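PDB 2BPS: ESX secretion system protein YukD from Bacillus subtilis, which is required for secretion of YukE and is probably a component or regulator of the ESX/ESAT-6-like secretion system. Local coordinates for residues Asp6-Leu11 and Gly75-Ile80. Numbering follows the deposited sequence.
Sequences DITIDL and GDRLEI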
ATOM      1  N   ASP A   6      -2.133  -9.578  -5.631  1.00 46.72           N
ATOM      2  CA  ASP A   6      -0.883  -9.062  -6.170  1.00 45.83           C
ATOM      3  C   ASP A   6      -1.095  -7.604  -6.471  1.00 45.78           C
ATOM      4  O   ASP A   6      -1.919  -7.260  -7.308  1.00 46.62           O
ATOM      5  CB  ASP A   6      -0.520  -9.758  -7.469  1.00 47.18           C
ATOM      6  CG  ASP A   6       0.061 -11.121  -7.250  1.00 50.01           C
ATOM      7  OD1 ASP A   6       0.437 -11.752  -8.256  1.00 53.95           O
ATOM      8  OD2 ASP A   6       0.148 -11.563  -6.087  1.00 50.75           O
ATOM      9  N   ILE A   7      -0.347  -6.742  -5.805  1.00 44.84           N
ATOM     10  CA  ILE A   7      -0.497  -5.316  -6.037  1.00 43.65           C
ATOM     11  C   ILE A   7       0.854  -4.662  -6.286  1.00 43.16           C
ATOM     12  O   ILE A   7       1.886  -5.341  -6.298  1.00 43.36           O
ATOM     13  CB  ILE A   7      -1.193  -4.644  -4.836  1.00 42.26           C
ATOM     14  CG1 ILE A   7      -0.358  -4.849  -3.568  1.00 40.86           C
ATOM     15  CG2 ILE A   7      -2.589  -5.226  -4.678  1.00 39.39           C
ATOM     16  CD1 ILE A   7      -0.963  -4.248  -2.321  1.00 41.43           C
ATOM     17  N   THR A   8       0.835  -3.350  -6.509  1.00 40.76           N
ATOM     18  CA  THR A   8       2.054  -2.590  -6.738  1.00 38.94           C
ATOM     19  C   THR A   8       2.113  -1.428  -5.768  1.00 39.99           C
ATOM     20  O   THR A   8       1.125  -0.711  -5.597  1.00 42.11           O
ATOM     21  CB  THR A   8       2.093  -2.014  -8.136  1.00 34.77           C
ATOM     22  OG1 THR A   8       2.034  -3.077  -9.070  1.00 36.59           O
ATOM     23  CG2 THR A   8       3.364  -1.251  -8.363  1.00 33.85           C
ATOM     24  N   ILE A   9       3.264  -1.239  -5.132  1.00 38.64           N
ATOM     25  CA  ILE A   9       3.420  -0.137  -4.206  1.00 37.74           C
ATOM     26  C   ILE A   9       4.305   0.929  -4.843  1.00 39.27           C
ATOM     27  O   ILE A   9       5.393   0.634  -5.343  1.00 39.97           O
ATOM     28  CB  ILE A   9       4.027  -0.610  -2.897  1.00 36.68           C
ATOM     29  CG1 ILE A   9       3.269  -1.852  -2.403  1.00 36.70           C
ATOM     30  CG2 ILE A   9       3.969   0.507  -1.876  1.00 36.99           C
ATOM     31  CD1 ILE A   9       1.744  -1.716  -2.354  1.00 31.79           C
ATOM     32  N   ASP A  10       3.822   2.169  -4.828  1.00 39.99           N
ATOM     33  CA  ASP A  10       4.534   3.291  -5.422  1.00 40.66           C
ATOM     34  C   ASP A  10       4.962   4.335  -4.384  1.00 41.20           C
ATOM     35  O   ASP A  10       4.134   5.011  -3.788  1.00 40.51           O
ATOM     36  CB  ASP A  10       3.637   3.927  -6.488  1.00 42.16           C
ATOM     37  CG  ASP A  10       4.349   4.981  -7.315  1.00 46.25           C
ATOM     38  OD1 ASP A  10       3.844   5.290  -8.418  1.00 47.42           O
ATOM     39  OD2 ASP A  10       5.400   5.509  -6.873  1.00 49.94           O
ATOM     40  N   LEU A  11       6.270   4.456  -4.175  1.00 42.59           N
ATOM     41  CA  LEU A  11       6.815   5.420  -3.226  1.00 43.66           C
ATOM     42  C   LEU A  11       7.166   6.729  -3.935  1.00 45.57           C
ATOM     43  O   LEU A  11       8.209   7.335  -3.679  1.00 45.78           O
ATOM     44  CB  LEU A  11       8.061   4.845  -2.551  1.00 42.77           C
ATOM     45  CG  LEU A  11       7.813   3.603  -1.692  1.00 43.05           C
ATOM     46  CD1 LEU A  11       9.133   2.997  -1.278  1.00 43.30           C
ATOM     47  CD2 LEU A  11       6.991   3.977  -0.475  1.00 42.34           C
ATOM     48  N   GLY A  75      -3.573  -6.042  -9.494  1.00 42.45           N
ATOM     49  CA  GLY A  75      -3.559  -5.000 -10.499  1.00 41.98           C
ATOM     50  C   GLY A  75      -3.541  -3.610  -9.898  1.00 42.78           C
ATOM     51  O   GLY A  75      -2.995  -2.684 -10.502  1.00 43.92           O
ATOM     52  N   ASP A  76      -4.139  -3.453  -8.719  1.00 41.66           N
ATOM     53  CA  ASP A  76      -4.173  -2.157  -8.040  1.00 40.48           C
ATOM     54  C   ASP A  76      -2.778  -1.607  -7.721  1.00 39.27           C
ATOM     55  O   ASP A  76      -1.856  -2.347  -7.360  1.00 39.09           O
ATOM     56  CB  ASP A  76      -4.986  -2.249  -6.737  1.00 41.78           C
ATOM     57  CG  ASP A  76      -6.478  -2.297  -6.984  1.00 42.05           C
ATOM     58  OD1 ASP A  76      -6.865  -2.240  -8.170  1.00 42.00           O
ATOM     59  OD2 ASP A  76      -7.255  -2.388  -6.004  1.00 40.57           O
ATOM     60  N   ARG A  77      -2.632  -0.296  -7.860  1.00 37.05           N
ATOM     61  CA  ARG A  77      -1.370   0.362  -7.574  1.00 36.90           C
ATOM     62  C   ARG A  77      -1.632   1.271  -6.383  1.00 37.01           C
ATOM     63  O   ARG A  77      -2.466   2.179  -6.465  1.00 36.95           O
ATOM     64  CB  ARG A  77      -0.926   1.189  -8.784  1.00 37.20           C
ATOM     65  CG  ARG A  77       0.459   1.802  -8.684  1.00 36.41           C
ATOM     66  CD  ARG A  77       0.684   2.734  -9.863  1.00 39.53           C
ATOM     67  NE  ARG A  77       2.041   3.283  -9.919  1.00 42.01           N
ATOM     68  CZ  ARG A  77       2.997   2.858 -10.746  1.00 42.38           C
ATOM     69  NH1 ARG A  77       4.198   3.425 -10.718  1.00 41.27           N
ATOM     70  NH2 ARG A  77       2.753   1.871 -11.604  1.00 41.42           N
ATOM     71  N   LEU A  78      -0.951   1.017  -5.268  1.00 36.04           N
ATOM     72  CA  LEU A  78      -1.152   1.855  -4.091  1.00 37.15           C
ATOM     73  C   LEU A  78      -0.041   2.888  -3.978  1.00 36.97           C
ATOM     74  O   LEU A  78       1.140   2.555  -3.895  1.00 37.72           O
ATOM     75  CB  LEU A  78      -1.214   1.022  -2.800  1.00 35.85           C
ATOM     76  CG  LEU A  78      -2.215  -0.135  -2.688  1.00 36.71           C
ATOM     77  CD1 LEU A  78      -2.424  -0.465  -1.214  1.00 36.71           C
ATOM     78  CD2 LEU A  78      -3.537   0.225  -3.329  1.00 36.79           C
ATOM     79  N   GLU A  79      -0.437   4.149  -3.991  1.00 36.47           N
ATOM     80  CA  GLU A  79       0.502   5.248  -3.888  1.00 37.51           C
ATOM     81  C   GLU A  79       0.450   5.650  -2.428  1.00 38.72           C
ATOM     82  O   GLU A  79      -0.607   6.036  -1.929  1.00 39.78           O
ATOM     83  CB  GLU A  79       0.029   6.395  -4.790  1.00 37.42           C
ATOM     84  CG  GLU A  79       0.931   7.596  -4.924  1.00 36.47           C
ATOM     85  CD  GLU A  79       0.296   8.679  -5.808  1.00 39.82           C
ATOM     86  OE1 GLU A  79      -0.228   9.691  -5.271  1.00 39.68           O
ATOM     87  OE2 GLU A  79       0.309   8.506  -7.048  1.00 40.07           O
ATOM     88  N   ILE A  80       1.573   5.511  -1.731  1.00 39.25           N
ATOM     89  CA  ILE A  80       1.636   5.895  -0.328  1.00 40.61           C
ATOM     90  C   ILE A  80       1.767   7.404  -0.298  1.00 41.15           C
ATOM     91  O   ILE A  80       2.636   7.966  -0.962  1.00 42.70           O
ATOM     92  CB  ILE A  80       2.857   5.286   0.373  1.00 41.08           C
ATOM     93  CG1 ILE A  80       2.662   3.775   0.532  1.00 42.99           C
ATOM     94  CG2 ILE A  80       3.070   5.961   1.721  1.00 39.87           C
ATOM     95  CD1 ILE A  80       3.916   3.024   0.937  1.00 43.12           C
TER
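Ile7 packs beside Leu78 where segments 6-11 and 75-80 run parallel at the centre of a ubiquitin-like beta-grasp sheet; the segment axes approach to 4.7 Å with 25° between their directions. This pairing of the first and last strands of the chain is a hallmark of the fold. Ile7 CD1 lies 4.2 Å from Leu78 CD1, on the face that helix 31-39 covers through Val32. At Thr8 the register is fixed from both directions: Thr8 N donates to Asp76 O, and Thr8 O accepts from Leu78 N, 2.7 Å away. The Thr8 hydroxyl turns to Asp20 on strand 18-24. Ile9 returns to the apolar face, where its CD1 meets Leu78 CB and its CG2 comes within 3.8 Å of Ile80 CD1. Asp10 N then donates to Leu78 O. On the opposite face, Asp10 CG is anti to the backbone N (chi1 -172°), and Arg77, extended from CG to NE, donates from NH1 and NE to Asp10 OD1, at 3.0 and 3.1 Å, in a salt bridge. The carboxylate and guanidinium planes are 71° apart, yet OD1 sits in the guanidinium plane; both nitrogens come from the same face of the carboxylate, NH1 from well above its plane and NE from the anti side. An alanine in place of Arg77 would probably leave Asp10 OD1 without this charged partner, 5.0 Å from the like-charged Glu79 OE2. Glu79 itself forms a salt bridge with Arg53. Leu11 completes the apolar side, lying alongside Ile80 and pointing the same way, with Leu11 CD2 3.5 Å from Ile80 CD1.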